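Side-chain contacts in inactive glucansucrase (Lactobacillus reuteri, PDB 5JBD), which belongs to glycoside hydrolase family 70, a family built round a TIM-type barrel, and holds a bound calcium ion: residues A[474-479]-A[671-676]; A[81-86]-A[155-160]; A[402-407]-A[411-416]; A[602-605]-A[611-614]. One frame throughout, in Å; residues are numbered along the deposited sequence.

Interaction 1. Residues A[474-479]-A[671-676]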
loop_
_atom_site.group_PDB
_atom_site.type_symbol
_atom_site.label_atom_id
_atom_site.label_comp_id
_atom_site.label_asym_id
_atom_site.label_seq_id
_atom_site.Cartn_x
_atom_site.Cartn_y
_atom_site.Cartn_z
ATOM N N GLN A 474 -15.291 12.716 9.811
ATOM C CA GLN A 474 -15.067 13.561 8.640
ATOM C C GLN A 474 -13.756 14.356 8.803
ATOM O O GLN A 474 -13.291 14.610 9.931
ATOM C CB GLN A 474 -16.267 14.484 8.392
ATOM C CG GLN A 474 -17.503 13.747 7.894
ATOM C CD GLN A 474 -17.325 13.166 6.512
ATOM O OE1 GLN A 474 -17.020 13.885 5.564
ATOM N NE2 GLN A 474 -17.535 11.860 6.380
ATOM N N TYR A 475 -13.137 14.691 7.676
ATOM C CA TYR A 475 -11.732 15.113 7.677
ATOM C C TYR A 475 -11.478 16.351 8.531
ATOM O O TYR A 475 -12.063 17.410 8.301
ATOM C CB TYR A 475 -11.216 15.331 6.238
ATOM C CG TYR A 475 -9.697 15.397 6.154
ATOM C CD1 TYR A 475 -8.920 14.230 6.202
ATOM C CD2 TYR A 475 -9.044 16.610 6.051
ATOM C CE1 TYR A 475 -7.533 14.282 6.132
ATOM C CE2 TYR A 475 -7.655 16.684 5.985
ATOM C CZ TYR A 475 -6.893 15.526 6.032
ATOM O OH TYR A 475 -5.508 15.632 5.961
ATOM N N MET A 476 -10.610 16.199 9.534
ATOM C CA MET A 476 -10.261 17.260 10.486
ATOM C C MET A 476 -11.425 17.812 11.343
ATOM O O MET A 476 -11.246 18.830 12.005
ATOM C CB MET A 476 -9.497 18.420 9.797
ATOM C CG MET A 476 -8.100 18.042 9.305
ATOM S SD MET A 476 -7.277 19.319 8.334
ATOM C CE MET A 476 -6.869 20.548 9.582
ATOM N N GLN A 477 -12.571 17.125 11.394
ATOM C CA GLN A 477 -13.710 17.576 12.238
ATOM C C GLN A 477 -13.519 17.366 13.745
ATOM O O GLN A 477 -14.085 18.126 14.526
ATOM C CB GLN A 477 -15.030 16.893 11.839
ATOM C CG GLN A 477 -15.523 17.163 10.425
ATOM C CD GLN A 477 -15.370 18.598 9.960
ATOM O OE1 GLN A 477 -16.104 19.494 10.389
ATOM N NE2 GLN A 477 -14.404 18.822 9.064
ATOM N N GLU A 478 -12.754 16.344 14.148
ATOM C CA GLU A 478 -12.558 16.004 15.571
ATOM C C GLU A 478 -11.073 15.886 15.897
ATOM O O GLU A 478 -10.379 15.039 15.328
ATOM C CB GLU A 478 -13.226 14.667 15.902
ATOM C CG GLU A 478 -14.747 14.682 15.855
ATOM C CD GLU A 478 -15.374 13.308 16.081
ATOM O OE1 GLU A 478 -14.672 12.343 16.456
ATOM O OE2 GLU A 478 -16.600 13.185 15.880
ATOM N N LYS A 479 -10.596 16.714 16.816
ATOM C CA LYS A 479 -9.230 16.585 17.303
ATOM C C LYS A 479 -9.071 15.330 18.167
ATOM O O LYS A 479 -9.974 14.957 18.937
ATOM C CB LYS A 479 -8.822 17.814 18.116
ATOM C CG LYS A 479 -8.733 19.096 17.313
ATOM C CD LYS A 479 -8.503 20.263 18.259
ATOM C CE LYS A 479 -8.276 21.559 17.505
ATOM N NZ LYS A 479 -8.012 22.660 18.473
ATOM N N TYR A 671 -9.425 17.410 0.124
ATOM C CA TYR A 671 -8.706 18.434 -0.638
ATOM C C TYR A 671 -9.168 19.836 -0.262
ATOM O O TYR A 671 -8.342 20.721 -0.050
ATOM C CB TYR A 671 -8.810 18.206 -2.158
ATOM C CG TYR A 671 -8.109 16.950 -2.693
ATOM C CD1 TYR A 671 -6.986 16.408 -2.065
ATOM C CD2 TYR A 671 -8.592 16.299 -3.821
ATOM C CE1 TYR A 671 -6.379 15.254 -2.538
ATOM C CE2 TYR A 671 -7.982 15.158 -4.313
ATOM C CZ TYR A 671 -6.853 14.644 -3.665
ATOM O OH TYR A 671 -6.244 13.512 -4.131
ATOM N N ASN A 672 -10.478 20.023 -0.118
ATOM C CA ASN A 672 -11.022 21.338 0.233
ATOM C C ASN A 672 -10.731 21.736 1.674
ATOM O O ASN A 672 -10.399 22.895 1.952
ATOM C CB ASN A 672 -12.524 21.397 -0.082
ATOM C CG ASN A 672 -12.803 21.234 -1.576
ATOM O OD1 ASN A 672 -11.949 21.556 -2.415
ATOM N ND2 ASN A 672 -13.964 20.702 -1.915
ATOM N N VAL A 673 -10.855 20.775 2.583
ATOM C CA VAL A 673 -10.526 21.012 3.995
ATOM C C VAL A 673 -9.041 21.374 4.138
ATOM O O VAL A 673 -8.704 22.327 4.846
ATOM C CB VAL A 673 -10.905 19.799 4.887
ATOM C CG1 VAL A 673 -10.514 20.053 6.341
ATOM C CG2 VAL A 673 -12.395 19.499 4.762
ATOM N N ILE A 674 -8.164 20.659 3.433
ATOM C CA ILE A 674 -6.709 20.937 3.481
ATOM C C ILE A 674 -6.400 22.366 2.996
ATOM O O ILE A 674 -5.680 23.113 3.672
ATOM C CB ILE A 674 -5.889 19.874 2.705
ATOM C CG1 ILE A 674 -5.960 18.519 3.411
ATOM C CG2 ILE A 674 -4.425 20.291 2.547
ATOM C CD1 ILE A 674 -5.631 17.315 2.550
ATOM N N ALA A 675 -6.956 22.736 1.841
ATOM C CA ALA A 675 -6.783 24.088 1.273
ATOM C C ALA A 675 -7.205 25.177 2.252
ATOM O O ALA A 675 -6.460 26.129 2.489
ATOM C CB ALA A 675 -7.579 24.225 -0.018
ATOM N N LYS A 676 -8.389 25.004 2.846
ATOM C CA LYS A 676 -8.909 25.959 3.830
ATOM C C LYS A 676 -7.974 26.111 5.054
ATOM O O LYS A 676 -7.854 27.201 5.620
ATOM C CB LYS A 676 -10.308 25.522 4.273
ATOM C CG LYS A 676 -11.075 26.539 5.101
ATOM C CD LYS A 676 -12.434 25.976 5.517
ATOM C CE LYS A 676 -13.011 26.669 6.745
ATOM N NZ LYS A 676 -13.892 27.813 6.381
#

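Interaction 2. Residues A[81-86]-A[155-160]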
loop_
_atom_site.group_PDB
_atom_site.type_symbol
_atom_site.label_atom_id
_atom_site.label_comp_id
_atom_site.label_asym_id
_atom_site.label_seq_id
_atom_site.Cartn_x
_atom_site.Cartn_y
_atom_site.Cartn_z
ATOM N N PRO A 81 -25.247 -20.935 -20.666
ATOM C CA PRO A 81 -24.012 -21.248 -19.971
ATOM C C PRO A 81 -23.428 -22.568 -20.458
ATOM O O PRO A 81 -24.171 -23.557 -20.655
ATOM C CB PRO A 81 -24.453 -21.347 -18.511
ATOM C CG PRO A 81 -25.866 -21.787 -18.589
ATOM C CD PRO A 81 -26.423 -21.089 -19.783
ATOM N N LEU A 82 -22.114 -22.577 -20.659
ATOM C CA LEU A 82 -21.401 -23.778 -21.098
ATOM C C LEU A 82 -21.601 -24.958 -20.131
ATOM O O LEU A 82 -21.648 -26.119 -20.568
ATOM C CB LEU A 82 -19.917 -23.474 -21.330
ATOM C CG LEU A 82 -19.571 -22.686 -22.607
ATOM C CD1 LEU A 82 -18.186 -22.051 -22.543
ATOM C CD2 LEU A 82 -19.689 -23.578 -23.831
ATOM N N LEU A 83 -21.777 -24.669 -18.835
ATOM C CA LEU A 83 -21.964 -25.719 -17.818
ATOM C C LEU A 83 -23.254 -26.521 -17.908
ATOM O O LEU A 83 -23.391 -27.512 -17.189
ATOM C CB LEU A 83 -21.813 -25.148 -16.393
ATOM C CG LEU A 83 -20.357 -25.022 -15.950
ATOM C CD1 LEU A 83 -20.248 -24.058 -14.771
ATOM C CD2 LEU A 83 -19.734 -26.382 -15.637
ATOM N N MET A 84 -24.198 -26.101 -18.751
ATOM C CA MET A 84 -25.344 -26.947 -19.130
ATOM C C MET A 84 -24.967 -28.089 -20.084
ATOM O O MET A 84 -25.737 -29.059 -20.203
ATOM C CB MET A 84 -26.430 -26.116 -19.835
ATOM C CG MET A 84 -27.325 -25.340 -18.905
ATOM S SD MET A 84 -28.356 -24.202 -19.831
ATOM C CE MET A 84 -29.503 -25.317 -20.643
ATOM N N TYR A 85 -23.841 -27.930 -20.798
ATOM C CA TYR A 85 -23.419 -28.838 -21.880
ATOM C C TYR A 85 -22.067 -29.528 -21.678
ATOM O O TYR A 85 -21.881 -30.633 -22.194
ATOM C CB TYR A 85 -23.333 -28.067 -23.202
ATOM C CG TYR A 85 -24.634 -27.449 -23.663
ATOM C CD1 TYR A 85 -25.522 -28.146 -24.480
ATOM C CD2 TYR A 85 -24.964 -26.147 -23.306
ATOM C CE1 TYR A 85 -26.704 -27.557 -24.916
ATOM C CE2 TYR A 85 -26.148 -25.551 -23.732
ATOM C CZ TYR A 85 -27.012 -26.257 -24.539
ATOM O OH TYR A 85 -28.199 -25.688 -24.953
ATOM N N ILE A 86 -21.112 -28.869 -20.999
ATOM C CA ILE A 86 -19.761 -29.409 -20.804
ATOM C C ILE A 86 -19.291 -29.270 -19.360
ATOM O O ILE A 86 -19.702 -28.350 -18.644
ATOM C CB ILE A 86 -18.715 -28.745 -21.735
ATOM C CG1 ILE A 86 -18.612 -27.231 -21.501
ATOM C CG2 ILE A 86 -19.061 -29.011 -23.191
ATOM C CD1 ILE A 86 -17.450 -26.588 -22.223
ATOM N N ASN A 155 -27.552 -16.801 -12.040
ATOM C CA ASN A 155 -27.291 -16.881 -10.587
ATOM C C ASN A 155 -27.087 -18.333 -10.120
ATOM O O ASN A 155 -26.209 -18.603 -9.324
ATOM C CB ASN A 155 -28.441 -16.244 -9.784
ATOM C CG ASN A 155 -28.545 -14.728 -9.974
ATOM O OD1 ASN A 155 -27.553 -14.037 -10.209
ATOM N ND2 ASN A 155 -29.755 -14.210 -9.839
ATOM N N ASP A 156 -27.906 -19.251 -10.635
ATOM C CA ASP A 156 -27.803 -20.666 -10.277
ATOM C C ASP A 156 -26.483 -21.268 -10.765
ATOM O O ASP A 156 -25.859 -22.042 -10.045
ATOM C CB ASP A 156 -29.018 -21.443 -10.791
ATOM C CG ASP A 156 -30.314 -21.038 -10.083
ATOM O OD1 ASP A 156 -30.239 -20.550 -8.936
ATOM O OD2 ASP A 156 -31.403 -21.202 -10.660
ATOM N N ILE A 157 -26.028 -20.870 -11.951
ATOM C CA ILE A 157 -24.715 -21.295 -12.465
ATOM C C ILE A 157 -23.569 -20.767 -11.589
ATOM O O ILE A 157 -22.651 -21.514 -11.260
ATOM C CB ILE A 157 -24.512 -20.851 -13.938
ATOM C CG1 ILE A 157 -25.437 -21.650 -14.869
ATOM C CG2 ILE A 157 -23.053 -20.990 -14.379
ATOM C CD1 ILE A 157 -24.998 -23.077 -15.152
ATOM N N ASN A 158 -23.623 -19.484 -11.234
ATOM C CA ASN A 158 -22.613 -18.879 -10.348
ATOM C C ASN A 158 -22.611 -19.543 -8.965
ATOM O O ASN A 158 -21.551 -19.849 -8.435
ATOM C CB ASN A 158 -22.820 -17.366 -10.212
ATOM C CG ASN A 158 -22.559 -16.612 -11.509
ATOM O OD1 ASN A 158 -21.796 -17.055 -12.366
ATOM N ND2 ASN A 158 -23.228 -15.473 -11.671
ATOM N N SER A 159 -23.796 -19.806 -8.416
ATOM C CA SER A 159 -23.909 -20.523 -7.139
ATOM C C SER A 159 -23.374 -21.956 -7.232
ATOM O O SER A 159 -22.624 -22.389 -6.355
ATOM C CB SER A 159 -25.351 -20.523 -6.643
ATOM O OG SER A 159 -25.810 -19.195 -6.512
ATOM N N PHE A 160 -23.720 -22.676 -8.302
ATOM C CA PHE A 160 -23.151 -24.016 -8.518
ATOM C C PHE A 160 -21.639 -23.995 -8.624
ATOM O O PHE A 160 -20.960 -24.779 -7.946
ATOM C CB PHE A 160 -23.706 -24.701 -9.773
ATOM C CG PHE A 160 -22.958 -25.962 -10.136
ATOM C CD1 PHE A 160 -23.033 -27.081 -9.315
ATOM C CD2 PHE A 160 -22.149 -26.020 -11.268
ATOM C CE1 PHE A 160 -22.336 -28.243 -9.622
ATOM C CE2 PHE A 160 -21.455 -27.181 -11.588
ATOM C CZ PHE A 160 -21.547 -28.296 -10.763
#

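Interaction 3. Residues A[402-407]-A[411-416]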
loop_
_atom_site.group_PDB
_atom_site.type_symbol
_atom_site.label_atom_id
_atom_site.label_comp_id
_atom_site.label_asym_id
_atom_site.label_seq_id
_atom_site.Cartn_x
_atom_site.Cartn_y
_atom_site.Cartn_z
ATOM N N LEU A 402 -7.092 -6.323 16.506
ATOM C CA LEU A 402 -8.338 -6.233 17.267
ATOM C C LEU A 402 -9.493 -6.977 16.568
ATOM O O LEU A 402 -10.258 -7.673 17.233
ATOM C CB LEU A 402 -8.671 -4.761 17.531
ATOM C CG LEU A 402 -9.707 -4.305 18.564
ATOM C CD1 LEU A 402 -9.661 -5.116 19.850
ATOM C CD2 LEU A 402 -9.492 -2.822 18.856
ATOM N N ILE A 403 -9.590 -6.873 15.240
ATOM C CA ILE A 403 -10.597 -7.625 14.466
ATOM C C ILE A 403 -10.400 -9.135 14.648
ATOM O O ILE A 403 -11.358 -9.869 14.917
ATOM C CB ILE A 403 -10.576 -7.262 12.955
ATOM C CG1 ILE A 403 -11.119 -5.844 12.733
ATOM C CG2 ILE A 403 -11.404 -8.245 12.130
ATOM C CD1 ILE A 403 -10.926 -5.310 11.320
ATOM N N ILE A 404 -9.160 -9.585 14.492
ATOM C CA ILE A 404 -8.826 -11.007 14.606
ATOM C C ILE A 404 -9.153 -11.518 16.009
ATOM O O ILE A 404 -9.744 -12.592 16.151
ATOM C CB ILE A 404 -7.339 -11.290 14.248
ATOM C CG1 ILE A 404 -7.089 -11.034 12.747
ATOM C CG2 ILE A 404 -6.941 -12.738 14.591
ATOM C CD1 ILE A 404 -5.633 -10.767 12.413
ATOM N N LYS A 405 -8.801 -10.740 17.026
ATOM C CA LYS A 405 -9.114 -11.096 18.412
ATOM C C LYS A 405 -10.624 -11.159 18.671
ATOM O O LYS A 405 -11.110 -12.094 19.319
ATOM C CB LYS A 405 -8.469 -10.118 19.399
ATOM C CG LYS A 405 -8.822 -10.417 20.850
ATOM C CD LYS A 405 -7.880 -9.780 21.857
ATOM C CE LYS A 405 -8.044 -10.428 23.229
ATOM N NZ LYS A 405 -8.041 -9.416 24.318
ATOM N N ASP A 406 -11.348 -10.154 18.188
ATOM C CA ASP A 406 -12.808 -10.081 18.358
ATOM C C ASP A 406 -13.578 -11.181 17.633
ATOM O O ASP A 406 -14.710 -11.459 18.001
ATOM C CB ASP A 406 -13.349 -8.732 17.853
ATOM C CG ASP A 406 -12.953 -7.560 18.725
ATOM O OD1 ASP A 406 -12.600 -7.752 19.899
ATOM O OD2 ASP A 406 -13.024 -6.422 18.216
ATOM N N HIS A 407 -12.998 -11.764 16.581
ATOM C CA HIS A 407 -13.710 -12.716 15.734
ATOM C C HIS A 407 -12.851 -13.910 15.332
ATOM O O HIS A 407 -12.658 -14.200 14.133
ATOM C CB HIS A 407 -14.244 -11.979 14.506
ATOM C CG HIS A 407 -15.233 -10.907 14.832
ATOM N ND1 HIS A 407 -14.890 -9.572 14.881
ATOM C CD2 HIS A 407 -16.547 -10.971 15.143
ATOM C CE1 HIS A 407 -15.955 -8.860 15.198
ATOM N NE2 HIS A 407 -16.974 -9.685 15.363
ATOM N N PRO A 411 -10.802 -18.154 9.934
ATOM C CA PRO A 411 -9.441 -18.178 9.357
ATOM C C PRO A 411 -9.263 -17.276 8.128
ATOM O O PRO A 411 -8.163 -16.779 7.854
ATOM C CB PRO A 411 -9.248 -19.661 8.977
ATOM C CG PRO A 411 -10.622 -20.159 8.724
ATOM C CD PRO A 411 -11.476 -19.458 9.742
ATOM N N ASP A 412 -10.351 -17.092 7.386
ATOM C CA ASP A 412 -10.380 -16.178 6.224
ATOM C C ASP A 412 -10.933 -14.773 6.566
ATOM O O ASP A 412 -11.332 -14.005 5.686
ATOM C CB ASP A 412 -11.087 -16.861 5.015
ATOM C CG ASP A 412 -12.442 -17.464 5.389
ATOM O OD1 ASP A 412 -12.731 -17.598 6.603
ATOM O OD2 ASP A 412 -13.210 -17.819 4.472
ATOM N N ILE A 413 -10.928 -14.433 7.852
ATOM C CA ILE A 413 -11.325 -13.102 8.332
ATOM C C ILE A 413 -10.578 -11.910 7.710
ATOM O O ILE A 413 -11.146 -10.824 7.626
ATOM C CB ILE A 413 -11.252 -13.029 9.881
ATOM C CG1 ILE A 413 -11.977 -11.777 10.387
ATOM C CG2 ILE A 413 -9.800 -13.094 10.364
ATOM C CD1 ILE A 413 -12.066 -11.669 11.883
ATOM N N MET A 414 -9.315 -12.099 7.321
ATOM C CA MET A 414 -8.543 -11.050 6.633
ATOM C C MET A 414 -8.612 -11.171 5.107
ATOM O O MET A 414 -8.063 -10.323 4.408
ATOM C CB MET A 414 -7.077 -11.039 7.101
ATOM C CG MET A 414 -6.883 -10.515 8.513
ATOM S SD MET A 414 -7.170 -8.740 8.685
ATOM C CE MET A 414 -8.648 -8.696 9.712
ATOM N N GLY A 415 -9.279 -12.215 4.602
ATOM C CA GLY A 415 -9.568 -12.371 3.179
ATOM C C GLY A 415 -11.055 -12.158 2.913
ATOM O O GLY A 415 -11.643 -11.157 3.348
ATOM N N SER A 416 -11.670 -13.117 2.225
ATOM C CA SER A 416 -13.045 -12.967 1.721
ATOM C C SER A 416 -14.141 -12.895 2.801
ATOM O O SER A 416 -15.244 -12.440 2.512
ATOM C CB SER A 416 -13.361 -14.082 0.726
ATOM O OG SER A 416 -13.338 -15.338 1.350
#

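Interaction 4. Residues A[602-605]-A[611-614]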
loop_
_atom_site.group_PDB
_atom_site.type_symbol
_atom_site.label_atom_id
_atom_site.label_comp_id
_atom_site.label_asym_id
_atom_site.label_seq_id
_atom_site.Cartn_x
_atom_site.Cartn_y
_atom_site.Cartn_z
ATOM N N LYS A 602 9.162 12.047 38.908
ATOM C CA LYS A 602 8.673 10.785 39.480
ATOM C C LYS A 602 7.846 10.022 38.460
ATOM O O LYS A 602 7.492 10.566 37.411
ATOM C CB LYS A 602 7.827 11.043 40.722
ATOM C CG LYS A 602 6.461 11.657 40.442
ATOM C CD LYS A 602 5.748 12.058 41.732
ATOM C CE LYS A 602 4.821 10.961 42.225
ATOM N NZ LYS A 602 3.648 10.738 41.321
ATOM N N GLY A 603 7.532 8.767 38.766
ATOM C CA GLY A 603 6.654 7.961 37.929
ATOM C C GLY A 603 5.178 8.353 38.051
ATOM O O GLY A 603 4.695 8.626 39.159
ATOM N N TYR A 604 4.479 8.376 36.915
ATOM C CA TYR A 604 3.037 8.615 36.853
ATOM C C TYR A 604 2.366 7.554 36.006
ATOM O O TYR A 604 3.000 6.881 35.177
ATOM C CB TYR A 604 2.737 9.965 36.219
ATOM C CG TYR A 604 3.159 11.155 37.023
ATOM C CD1 TYR A 604 4.430 11.693 36.889
ATOM C CD2 TYR A 604 2.275 11.776 37.892
ATOM C CE1 TYR A 604 4.818 12.815 37.604
ATOM C CE2 TYR A 604 2.651 12.904 38.619
ATOM C CZ TYR A 604 3.923 13.415 38.473
ATOM O OH TYR A 604 4.318 14.527 39.184
ATOM N N SER A 605 1.060 7.431 36.191
ATOM C CA SER A 605 0.255 6.524 35.393
ATOM C C SER A 605 -1.062 7.221 35.085
ATOM O O SER A 605 -1.928 7.351 35.957
ATOM C CB SER A 605 0.024 5.214 36.143
ATOM O OG SER A 605 -0.654 4.286 35.321
ATOM N N GLY A 611 5.095 6.498 33.175
ATOM C CA GLY A 611 6.493 6.869 33.403
ATOM C C GLY A 611 6.577 8.364 33.683
ATOM O O GLY A 611 5.933 8.853 34.616
ATOM N N TYR A 612 7.325 9.093 32.860
ATOM C CA TYR A 612 7.442 10.547 33.021
ATOM C C TYR A 612 7.678 11.232 31.692
ATOM O O TYR A 612 8.357 10.676 30.819
ATOM C CB TYR A 612 8.589 10.894 33.975
ATOM C CG TYR A 612 8.729 12.396 34.244
ATOM C CD1 TYR A 612 7.849 13.060 35.102
ATOM C CD2 TYR A 612 9.720 13.157 33.600
ATOM C CE1 TYR A 612 7.956 14.429 35.327
ATOM C CE2 TYR A 612 9.835 14.523 33.820
ATOM C CZ TYR A 612 8.959 15.155 34.690
ATOM O OH TYR A 612 9.083 16.514 34.914
ATOM N N LEU A 613 7.153 12.459 31.562
ATOM C CA LEU A 613 7.467 13.352 30.438
ATOM C C LEU A 613 7.686 14.770 30.941
ATOM O O LEU A 613 6.846 15.314 31.674
ATOM C CB LEU A 613 6.349 13.345 29.368
ATOM C CG LEU A 613 6.560 14.291 28.164
ATOM C CD1 LEU A 613 7.867 13.985 27.419
ATOM C CD2 LEU A 613 5.370 14.243 27.216
ATOM N N GLY A 614 8.810 15.370 30.547
ATOM C CA GLY A 614 9.064 16.789 30.795
ATOM C C GLY A 614 9.796 17.424 29.623
ATOM O O GLY A 614 10.677 16.797 29.046
#

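Interaction 1. Residues A[474-479]-A[671-676]
The ring of Y475 meets V673 and I674 of helix 671-676. Its chi1 of -164° sets CG anti to the backbone N and sends the ring toward the helix. V673 CG1 sits at the ring edge, in the ring plane, 3.8 Å from Y475 CD2. I674 meets the ring obliquely, with its CG1 3.6 Å from Y475 CE2. Its methyl goes on toward the phenol end, where I674 CD1 is 3.8 Å from Y475 OH. V673 CG1 also lies 3.6 Å from Y475 O. The same methyl touches M476 SD at 3.9 Å, the two side chains running alongside with their ends in opposite senses. In the TIM-type barrel of this family, 474-479 lies in the loop between helices 465-468 and 483-496, beyond barrel strand 460-464. Helix 670-676 follows 652-654, the next strand of the parallel sheet. A type II turn from Q474 to Q477 presents Y475 and M476 to the helix. The Q477 side chain bridges this turn, as Q477 NE2 donates to Y475 O at 2.8 Å from above the carbonyl plane. The phenol OH of Y475 is hydrogen-bonded to D655 O, and its ring stacks on Y465, whose OH takes the M476 N-H.

Interaction 2. Residues A[81-86]-A[155-160]
Two torsions of I157 bring its tip to P81 and L83. At chi1 -70° CG1 lies anti to the carbonyl carbon, and chi2 of -76° then folds CD1 over instead of extending the chain. CG1 and CD1 thus both lie on the proline ring. P81 CG is 3.7 Å from I157 CG1, and P81 CB is 3.8 Å from I157 CD1. L83 straddles the same isoleucine. Its CB is 4.0 Å from I157 CD1, while L83 CD1 lies 4.2 Å from the other branch, I157 CG2. F160, one turn further along the helix, adds a looser touch. Its chi1 of 170° swings the ring so that L83 CD1 comes to the ring edge, 4.4 Å from F160 CD2. The contact is wholly apolar and buried. It joins a 3-10 turn, 82-84, to helix 151-162, in a part of the chain where the residues between the two segments form helices and no strand. This is consistent with the small, mostly helical domain IV of this family, which lies beyond domain B from the barrel. L82 O accepts from both Y85 N and I86 N and so secures the exit of the turn. Helix 90-101 packs on the same helix: F96 meets F160 edge-to-face, and F96 and F100 both touch I157. M84 O accepts a hydrogen bond from R137 of helix 126-147.

Interaction 3. Residues A[402-407]-A[411-416]
I413 reaches out from a turn to the end of helix 402-406 and touches I403, I404 and H407. From CB its two branches part. CG2 takes the crowded position between the backbone N and the carbonyl carbon and lies 4.2 Å from I404 CG1. CG1 runs the other way, with chi1 -166° and chi2 175°, so this branch is fully extended toward the helix. I413 CG1 passes I403 CG2 at 4.0 Å. At the tip, I413 CD1 is pressed against I403 CG2 at 3.5 Å, tighter than usual for two carbons. The same methyl lies 3.4 Å from H407 CB and 3.4 Å from H407 O. This carbonyl oxygen is buried by the contact and has no polar partner in the model. M414 packs beside I413 on the same two isoleucines. Its side chain bends at chi2 (-70°) and curls back, so that its methyl CE meets I403 CG2 at 3.7 Å. I403 CG2 therefore touches both the I413 tip and the M414 tip. I404 and M414 cross at about a right angle, with I404 CD1 4.1 Å from M414 CG. I413 and M414 are the central residues of a type I turn from D412 to G415, closed by G415 N bonding to D412 O. M414 O accepts from R702. Helix 392-406 follows barrel strand 385-388, and the 411-416 segment folds back on its last turn before the chain enters helix 420-434, whose Y422 touches I403 and meets the H407 ring.

Interaction 4. Residues A[602-605]-A[611-614]
The rings of Y604 and Y612 run alongside each other in the same sense, their planes about 30° apart. They meet at their edges, with Y604 CE1 3.9 Å from Y612 CD1 and near the plane of the Y612 ring. Different first torsions bring them alongside. Y604 has CG anti to its carbonyl carbon (chi1 -68°), and Y612 has CG anti to the backbone N (chi1 -177°). G611 O also lies in the plane of the Y604 ring, 3.9 Å from Y604 CD1. K602 NZ stands over one face of Y604, 3.6 Å above the ring plane and toward the rim. That NZ donates to G603 O and makes a salt bridge to E573, so two polar partners hold it over the ring. The backbones form an antiparallel hydrogen-bonded pair, Y604 with G611. Y604 N donates to G611 O at 2.8 Å, and G611 N donates to Y604 O at 2.9 Å. The chain turns a corner at G611, where a CB would press on the carbonyl oxygen of the residue before, and then runs into strand 612-618. That strand lies between 537-542 and 564-571 in a large antiparallel sheet, consistent with the beta-sheet domain C of this family, whose sequence here falls between barrel strands 460-464 and 652-654. The bridge thus ties the end of strand 596-605 to the start of that sheet strand. K602 O, buried here without a polar partner, lies 3.4 Å from Y612 CD1. T571 of strand 564-571 touches both tyrosines, and E584 takes a weak hydrogen bond from Y604 OH.

How the interactions relate
The four contacts are separate and sample different parts of one elongated chain. Interactions 1 and 3 belong to the barrel region, with centres 31 Å apart and nearest atoms about 16 Å apart. Interaction 2 lies in the helical part, and its centre is 67 Å from that of interaction 4, on the opposite side of the chain's centre. Interaction 3 comes closest to interaction 2, with about 14 Å between nearest atoms. Along the sequence interactions 2 and 3 close in turn. Interaction 1 then spans 191 intervening residues, and interaction 4 forms within that span. The calcium ligands E237, D243, N287 and N751 lie in none of the eight segments.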